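Local coordinates for HRDC domain-containing protein (PDB 3CYM), which is of unknown function but probably acts as a ribonuclease D-like 3'-5' exonuclease on nucleic acids, at residues L98-Q103 with D120-A125; Q197-Y202 with G415-Q420; R249-A254 with A304-K309. All coordinates share one frame; numbering follows the deposited sequence.

Contact 1. Residues L98-Q103 with D120-A125; sequences LHDSLQ and DTEIAA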
# COMPACT_ATOMS: atom_id res chain seq x y z
N LEU A 98 0.66 -13.51 4.74
CA LEU A 98 1.13 -12.20 4.34
C LEU A 98 0.94 -11.26 5.52
O LEU A 98 -0.01 -11.42 6.29
CB LEU A 98 0.34 -11.68 3.13
CG LEU A 98 0.75 -12.08 1.70
CD1 LEU A 98 0.31 -13.48 1.34
CD2 LEU A 98 0.15 -11.11 0.69
N HIS A 99 1.85 -10.31 5.69
CA HIS A 99 1.71 -9.26 6.69
C HIS A 99 1.26 -8.02 5.94
O HIS A 99 2.02 -7.49 5.13
CB HIS A 99 3.04 -9.00 7.41
CG HIS A 99 2.90 -8.13 8.62
ND1 HIS A 99 2.55 -8.63 9.86
CD2 HIS A 99 3.05 -6.80 8.79
CE1 HIS A 99 2.50 -7.64 10.73
NE2 HIS A 99 2.80 -6.52 10.11
N ASP A 100 0.02 -7.59 6.20
CA ASP A 100 -0.64 -6.50 5.46
C ASP A 100 -0.78 -6.89 3.99
O ASP A 100 -0.05 -6.40 3.12
CB ASP A 100 0.07 -5.14 5.66
CG ASP A 100 -0.66 -3.97 5.02
OD1 ASP A 100 -1.86 -4.09 4.67
OD2 ASP A 100 -0.03 -2.90 4.87
N SER A 101 -1.74 -7.77 3.74
CA SER A 101 -1.92 -8.42 2.45
C SER A 101 -2.37 -7.49 1.33
O SER A 101 -2.18 -7.80 0.16
CB SER A 101 -2.90 -9.59 2.58
OG SER A 101 -4.21 -9.13 2.89
N LEU A 102 -2.96 -6.35 1.68
CA LEU A 102 -3.39 -5.37 0.68
C LEU A 102 -2.22 -4.76 -0.09
O LEU A 102 -2.39 -4.24 -1.19
CB LEU A 102 -4.26 -4.29 1.33
CG LEU A 102 -5.79 -4.47 1.35
CD1 LEU A 102 -6.28 -5.93 1.19
CD2 LEU A 102 -6.41 -3.82 2.60
N GLN A 103 -1.02 -4.83 0.50
CA GLN A 103 0.20 -4.35 -0.14
C GLN A 103 0.73 -5.26 -1.25
O GLN A 103 1.12 -4.77 -2.31
CB GLN A 103 1.29 -4.10 0.91
CG GLN A 103 1.65 -2.62 1.14
CD GLN A 103 0.44 -1.71 1.34
OE1 GLN A 103 0.22 -0.78 0.56
NE2 GLN A 103 -0.34 -1.96 2.38
N ASP A 120 -3.69 -13.18 7.21
CA ASP A 120 -3.01 -11.90 7.29
C ASP A 120 -2.54 -11.66 8.73
O ASP A 120 -3.35 -11.45 9.64
CB ASP A 120 -3.91 -10.77 6.78
CG ASP A 120 -3.16 -9.47 6.48
OD1 ASP A 120 -2.16 -9.14 7.15
OD2 ASP A 120 -3.62 -8.75 5.57
N THR A 121 -1.22 -11.68 8.94
CA THR A 121 -0.66 -11.52 10.29
C THR A 121 -0.82 -10.09 10.82
O THR A 121 -0.77 -9.88 12.02
CB THR A 121 0.82 -11.96 10.42
OG1 THR A 121 1.61 -11.30 9.42
CG2 THR A 121 0.97 -13.46 10.27
N GLU A 122 -0.98 -9.11 9.93
CA GLU A 122 -1.23 -7.76 10.38
C GLU A 122 -2.67 -7.64 10.83
O GLU A 122 -2.92 -7.14 11.92
CB GLU A 122 -0.90 -6.70 9.32
CG GLU A 122 -1.23 -5.27 9.79
CD GLU A 122 -0.44 -4.18 9.11
OE1 GLU A 122 -1.06 -3.34 8.43
OE2 GLU A 122 0.81 -4.14 9.25
N ILE A 123 -3.60 -8.12 10.01
CA ILE A 123 -5.02 -8.09 10.36
C ILE A 123 -5.31 -8.80 11.69
O ILE A 123 -6.00 -8.25 12.56
CB ILE A 123 -5.89 -8.62 9.20
CG1 ILE A 123 -5.87 -7.62 8.03
CG2 ILE A 123 -7.31 -8.90 9.66
CD1 ILE A 123 -6.69 -8.03 6.82
N ALA A 124 -4.76 -10.01 11.84
CA ALA A 124 -4.85 -10.78 13.08
C ALA A 124 -4.27 -10.05 14.30
O ALA A 124 -4.88 -10.05 15.36
CB ALA A 124 -4.18 -12.13 12.91
N ALA A 125 -3.12 -9.40 14.14
CA ALA A 125 -2.51 -8.64 15.25
C ALA A 125 -3.40 -7.49 15.74
O ALA A 125 -3.49 -7.27 16.95
CB ALA A 125 -1.14 -8.12 14.85
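Asp120 holds CG anti to its backbone N (chi1 -165°), and from there its carboxylate faces the turn at Asp100 and Ser101. His99 CG is also anti to the backbone N (chi1 -169°), and the ring has Thr121 at its edge and Glu122 over one face. Both oxygens of Asp120 are gripped twice. OD1 takes Asp100 N at 2.8 Å on its syn side. Glu122 N reaches the same OD1 at 3.0 Å on the anti side, from the opposite face; through this bond Asp120 caps the helix that starts at Thr121. OD2 takes two donors from one face, both tilted well out of the carboxylate plane: Ser101 N at 2.8 Å and Ser101 OG, also at 2.8 Å. An alanine at Asp120 would probably leave Asp100 N, Ser101 N and Ser101 OG without this acceptor and the helix without its side-chain cap.

His99 ND1 and Thr121 OG1 share a hydrogen bond of 2.9 Å at the ring edge. Glu122 CB sits 3.8 Å from the ring centroid. NE2 bonds outward to Phe133 O. Thr121 N closes on Leu98 O at 2.9 Å. The His99 side chain is about 6 Å from a bound sodium ion. Two parallel strands, 95-98 and 117-120, each running into a helix near the metal site, fit the RNase H-like fold of DEDD exonucleases.

Contact 2. Residues Q197-Y202 with G415-Q420; sequences QEEFDY and GARDWQ. With GOL (glycerol), chain D.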
# COMPACT_ATOMS: atom_id res chain seq x y z
N GLN A 197 -11.07 -14.85 10.11
CA GLN A 197 -11.39 -15.50 8.84
C GLN A 197 -12.17 -14.60 7.86
O GLN A 197 -11.80 -14.52 6.68
CB GLN A 197 -12.10 -16.84 9.07
CG GLN A 197 -12.13 -17.76 7.86
CD GLN A 197 -10.78 -17.84 7.14
OE1 GLN A 197 -9.75 -18.16 7.75
NE2 GLN A 197 -10.78 -17.54 5.85
N GLU A 198 -13.21 -13.92 8.35
CA GLU A 198 -14.00 -12.96 7.54
C GLU A 198 -13.17 -11.78 7.02
O GLU A 198 -13.41 -11.27 5.92
CB GLU A 198 -15.18 -12.41 8.34
CG GLU A 198 -16.36 -13.35 8.51
CD GLU A 198 -17.60 -12.66 9.05
OE1 GLU A 198 -18.35 -13.29 9.83
OE2 GLU A 198 -17.84 -11.48 8.71
N GLU A 199 -12.21 -11.35 7.84
CA GLU A 199 -11.33 -10.26 7.45
C GLU A 199 -10.32 -10.71 6.42
O GLU A 199 -9.90 -9.91 5.58
CB GLU A 199 -10.63 -9.66 8.67
CG GLU A 199 -11.52 -8.88 9.62
CD GLU A 199 -12.24 -7.74 8.95
OE1 GLU A 199 -13.48 -7.81 8.84
OE2 GLU A 199 -11.57 -6.77 8.52
N PHE A 200 -9.95 -11.99 6.46
CA PHE A 200 -9.04 -12.57 5.47
C PHE A 200 -9.74 -12.75 4.12
O PHE A 200 -9.21 -12.35 3.06
CB PHE A 200 -8.50 -13.93 5.93
CG PHE A 200 -7.80 -13.90 7.25
CD1 PHE A 200 -7.16 -12.76 7.72
CD2 PHE A 200 -7.74 -15.06 8.03
CE1 PHE A 200 -6.51 -12.75 8.94
CE2 PHE A 200 -7.10 -15.07 9.25
CZ PHE A 200 -6.48 -13.92 9.71
N ASP A 201 -10.93 -13.36 4.17
CA ASP A 201 -11.81 -13.50 3.01
C ASP A 201 -11.97 -12.19 2.23
O ASP A 201 -11.84 -12.17 1.01
CB ASP A 201 -13.19 -13.99 3.46
CG ASP A 201 -13.20 -15.45 3.87
OD1 ASP A 201 -12.22 -16.17 3.61
OD2 ASP A 201 -14.22 -15.88 4.45
N TYR A 202 -12.27 -11.12 2.96
CA TYR A 202 -12.49 -9.79 2.40
C TYR A 202 -11.21 -9.15 1.83
O TYR A 202 -11.26 -8.52 0.77
CB TYR A 202 -13.10 -8.89 3.48
CG TYR A 202 -13.20 -7.42 3.12
CD1 TYR A 202 -14.21 -6.96 2.27
CD2 TYR A 202 -12.31 -6.48 3.66
CE1 TYR A 202 -14.32 -5.61 1.96
CE2 TYR A 202 -12.41 -5.13 3.34
CZ TYR A 202 -13.41 -4.70 2.50
OH TYR A 202 -13.50 -3.37 2.19
N GLY A 415 -19.87 -1.91 3.01
CA GLY A 415 -18.77 -2.86 2.87
C GLY A 415 -18.28 -3.46 4.17
O GLY A 415 -17.24 -4.12 4.20
N ALA A 416 -19.02 -3.21 5.26
CA ALA A 416 -18.73 -3.82 6.55
C ALA A 416 -19.06 -5.30 6.55
O ALA A 416 -20.04 -5.73 5.95
CB ALA A 416 -19.48 -3.13 7.69
N ARG A 417 -18.24 -6.07 7.25
CA ARG A 417 -18.38 -7.51 7.29
C ARG A 417 -19.53 -7.92 8.18
O ARG A 417 -19.97 -7.14 9.03
CB ARG A 417 -17.07 -8.15 7.75
CG ARG A 417 -16.12 -8.47 6.62
CD ARG A 417 -15.67 -7.22 5.88
NE ARG A 417 -14.54 -6.60 6.56
CZ ARG A 417 -14.21 -5.31 6.48
NH1 ARG A 417 -13.15 -4.88 7.14
NH2 ARG A 417 -14.94 -4.46 5.77
N ASP A 418 -20.03 -9.13 7.97
CA ASP A 418 -21.13 -9.68 8.75
C ASP A 418 -20.88 -9.64 10.25
O ASP A 418 -21.78 -9.32 11.01
CB ASP A 418 -21.45 -11.11 8.31
CG ASP A 418 -21.91 -11.20 6.87
OD1 ASP A 418 -22.16 -10.15 6.23
OD2 ASP A 418 -22.04 -12.34 6.37
N TRP A 419 -19.66 -9.96 10.69
CA TRP A 419 -19.34 -9.94 12.12
C TRP A 419 -19.38 -8.54 12.71
O TRP A 419 -19.75 -8.37 13.87
CB TRP A 419 -17.99 -10.62 12.42
CG TRP A 419 -16.76 -9.86 11.98
CD1 TRP A 419 -16.12 -9.98 10.78
CD2 TRP A 419 -16.01 -8.90 12.74
NE1 TRP A 419 -15.02 -9.15 10.73
CE2 TRP A 419 -14.92 -8.48 11.93
CE3 TRP A 419 -16.14 -8.36 14.02
CZ2 TRP A 419 -13.99 -7.53 12.35
CZ3 TRP A 419 -15.20 -7.42 14.45
CH2 TRP A 419 -14.14 -7.01 13.61
N GLN A 420 -19.03 -7.54 11.90
CA GLN A 420 -18.99 -6.15 12.33
C GLN A 420 -20.41 -5.65 12.50
O GLN A 420 -20.72 -5.03 13.50
CB GLN A 420 -18.23 -5.29 11.34
CG GLN A 420 -16.81 -5.75 11.13
CD GLN A 420 -16.02 -4.82 10.27
OE1 GLN A 420 -16.46 -4.41 9.19
NE2 GLN A 420 -14.83 -4.47 10.73
C1 GOL D . -11.99 -1.73 7.73
O1 GOL D . -13.26 -1.82 7.13
C2 GOL D . -12.08 -2.27 9.16
O2 GOL D . -11.87 -1.20 10.04
C3 GOL D . -11.04 -3.35 9.39
O3 GOL D . -11.56 -4.33 10.27
O HOH W 1 -18.52 -10.68 5.95
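Arg417 reaches from the start of the last helix to Glu199 and Tyr202 on helix 193-207. Its CB lies 3.6 Å from Glu198 OE2. CG is 3.5 Å from Glu199 OE1. The chain then bends at chi2 (63°), which puts CD over the face of Tyr202, 4.0 Å from the ring centroid. NE gives a hydrogen bond of 2.8 Å to Glu199 OE1. CZ stands over the Tyr202 ring, 3.9 Å from its centroid. The guanidinium is stacked flat on that ring, with the planes only 4° apart, and makes a cation-pi contact. Gln420 OE1 covers the opposite face of the guanidinium. Arg417 NH1 meets the syn lone pair of Glu199 OE2 at 2.8 Å, nearly straight at 174°. NE and NH1 thus form a side-on, two-point salt bridge. NH1 also bonds O1 of a glycerol, probably from the crystallisation liquor. Arg417 NH2 turns back to Gly415 O at 2.8 Å, in the guanidinium plane.

Glu199 OE1 has a second donor. Trp419 NE1 reaches it at 2.8 Å from the face opposite Arg417 NE. These bonds fix the carboxylate on both sides. Glu198 accepts from Trp419 N through OE2, on the syn side. A water links the same OE2 to Asp418 N. A carboxylate at this N-terminal turn would be favoured by the helix dipole. Trp419 also stacks on Trp195, and Tyr202 touches Tyr392. Gly415 closes the preceding helix in a Schellman motif, and Arg417 takes the N-cap position of the next. The contact is a polar interdomain seam: it joins helix 193-207 to the HRDC-like C-terminal domain through a Glu-Arg-Trp network.

Contact 3. Residues R249-A254 with A304-K309; sequences REYDIA and APIQRK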
# COMPACT_ATOMS: atom_id res chain seq x y z
N ARG A 249 6.54 6.51 -16.54
CA ARG A 249 6.16 5.13 -16.84
C ARG A 249 7.01 4.57 -17.99
O ARG A 249 7.46 3.43 -17.94
CB ARG A 249 4.67 5.07 -17.21
CG ARG A 249 4.14 3.65 -17.46
CD ARG A 249 2.73 3.65 -18.05
NE ARG A 249 1.71 4.02 -17.07
CZ ARG A 249 1.13 5.23 -16.99
NH1 ARG A 249 0.21 5.45 -16.06
NH2 ARG A 249 1.47 6.20 -17.83
N GLU A 250 7.22 5.40 -19.01
CA GLU A 250 7.99 5.04 -20.19
C GLU A 250 9.45 4.77 -19.83
O GLU A 250 10.04 3.80 -20.31
CB GLU A 250 7.90 6.16 -21.23
CG GLU A 250 8.81 6.01 -22.44
CD GLU A 250 8.77 7.20 -23.37
OE1 GLU A 250 8.14 8.23 -23.01
OE2 GLU A 250 9.36 7.11 -24.47
N TYR A 251 10.01 5.62 -18.96
CA TYR A 251 11.41 5.51 -18.56
C TYR A 251 11.64 4.75 -17.25
O TYR A 251 12.78 4.62 -16.81
CB TYR A 251 12.05 6.90 -18.50
CG TYR A 251 12.34 7.46 -19.86
CD1 TYR A 251 13.53 7.16 -20.51
CD2 TYR A 251 11.43 8.28 -20.51
CE1 TYR A 251 13.81 7.67 -21.76
CE2 TYR A 251 11.70 8.79 -21.77
CZ TYR A 251 12.89 8.48 -22.39
OH TYR A 251 13.17 8.98 -23.64
N ASP A 252 10.54 4.27 -16.66
CA ASP A 252 10.55 3.43 -15.45
C ASP A 252 11.30 4.09 -14.28
O ASP A 252 12.34 3.61 -13.83
CB ASP A 252 11.09 2.03 -15.76
CG ASP A 252 10.83 1.03 -14.65
OD1 ASP A 252 10.02 1.33 -13.74
OD2 ASP A 252 11.45 -0.05 -14.69
N ILE A 253 10.76 5.22 -13.82
CA ILE A 253 11.39 6.02 -12.78
C ILE A 253 10.30 6.74 -12.00
O ILE A 253 9.25 7.07 -12.56
CB ILE A 253 12.45 7.01 -13.41
CG1 ILE A 253 13.24 7.77 -12.33
CG2 ILE A 253 11.80 7.93 -14.46
CD1 ILE A 253 14.33 8.67 -12.87
N ALA A 254 10.53 6.94 -10.69
CA ALA A 254 9.61 7.69 -9.84
C ALA A 254 9.37 9.08 -10.42
O ALA A 254 10.33 9.80 -10.67
CB ALA A 254 10.16 7.79 -8.43
N ALA A 304 20.42 9.52 -12.55
CA ALA A 304 20.82 10.75 -13.24
C ALA A 304 20.82 10.68 -14.78
O ALA A 304 20.30 11.60 -15.40
CB ALA A 304 22.15 11.28 -12.72
N PRO A 305 21.38 9.60 -15.39
CA PRO A 305 21.28 9.50 -16.86
C PRO A 305 19.87 9.43 -17.45
O PRO A 305 19.67 9.84 -18.59
CB PRO A 305 22.05 8.21 -17.18
CG PRO A 305 22.99 8.06 -16.03
CD PRO A 305 22.16 8.47 -14.86
N ILE A 306 18.91 8.92 -16.68
CA ILE A 306 17.50 8.94 -17.09
C ILE A 306 16.95 10.36 -16.89
O ILE A 306 16.23 10.87 -17.75
CB ILE A 306 16.63 7.87 -16.35
CG1 ILE A 306 16.96 6.46 -16.84
CG2 ILE A 306 15.14 8.08 -16.60
CD1 ILE A 306 17.99 5.73 -16.02
N GLN A 307 17.31 10.98 -15.78
CA GLN A 307 16.86 12.35 -15.50
C GLN A 307 17.32 13.32 -16.58
O GLN A 307 16.53 14.14 -17.04
CB GLN A 307 17.34 12.82 -14.14
CG GLN A 307 16.71 12.12 -12.97
CD GLN A 307 17.32 12.56 -11.67
OE1 GLN A 307 18.48 12.25 -11.39
NE2 GLN A 307 16.56 13.28 -10.86
N ARG A 308 18.58 13.18 -17.01
CA ARG A 308 19.19 14.01 -18.06
C ARG A 308 18.54 13.79 -19.42
O ARG A 308 18.68 14.62 -20.32
CB ARG A 308 20.69 13.68 -18.20
CG ARG A 308 21.58 13.98 -17.00
CD ARG A 308 23.05 13.74 -17.36
NE ARG A 308 23.74 12.91 -16.37
CZ ARG A 308 24.24 11.70 -16.63
NH1 ARG A 308 24.16 11.18 -17.85
NH2 ARG A 308 24.84 11.02 -15.67
N LYS A 309 17.87 12.65 -19.59
CA LYS A 309 17.25 12.29 -20.87
C LYS A 309 15.99 13.12 -21.13
O LYS A 309 15.56 13.29 -22.27
CB LYS A 309 16.89 10.80 -20.88
CG LYS A 309 17.21 10.07 -22.16
CD LYS A 309 18.43 9.15 -21.98
CE LYS A 309 18.02 7.80 -21.40
NZ LYS A 309 19.20 6.94 -21.06
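The Tyr251 ring is approached obliquely by Ile306 CG2 and by Lys309 CG. Of these, Lys309 CG lies 4.2 Å from Tyr251 CE1. The ring sits just past helix 231-250, within the HRDC domain. Here the end of that helix and the loop after it meet the short helix 304-307. No hydrogen bond crosses between 249-254 and 304-309, and the touching atoms are carbons.

Ile306 is the common partner. Its CG2 branch is anti to the backbone N and points between Tyr251 and Ile253. It meets Tyr251 CB at 3.8 Å. Ile253 runs past Ile306 in the opposite direction. Its own chain is fully extended (chi1 -174°, chi2 176°), which carries CD1 forward to Gln307 CG.

Asp252, with positive phi, is the first residue to leave helical geometry after helix 231-250. Its carboxylate turns elsewhere, to a salt bridge with Arg52. Gln307 gives its CG to this contact, but its amide is used outside it: NE2 bonds Leu257 O and Val288 O, and OE1 takes Arg287 NH1. Around Ile306 the spacing is even: Ile253 CD1 lies 3.9 Å from Ile306 CG2, and Ile253 CG2 lies 4.0 Å from the same methyl.

Contacts 1 and 2 adjoin, with centres about 14 Å apart. They touch where Ile123 packs on Glu199 and Phe200, so helix 193-207 lies between the exonuclease sheet edge and the C-terminal domain. Contact 3 stands apart, about 33 Å between centres from contact 1 and 42 Å from contact 2. Contact 1 is the most core-like: four of its seven touching residues are buried and none exposed. Contacts 2 and 3 lie further out and each include one exposed residue. Contact 1 pairs carboxylate with backbone within one domain. Contact 2 joins distant parts of the chain by charge and stacking. Contact 3 is apolar and joins the end of helix 231-250, in the HRDC region, to the short helix 304-307.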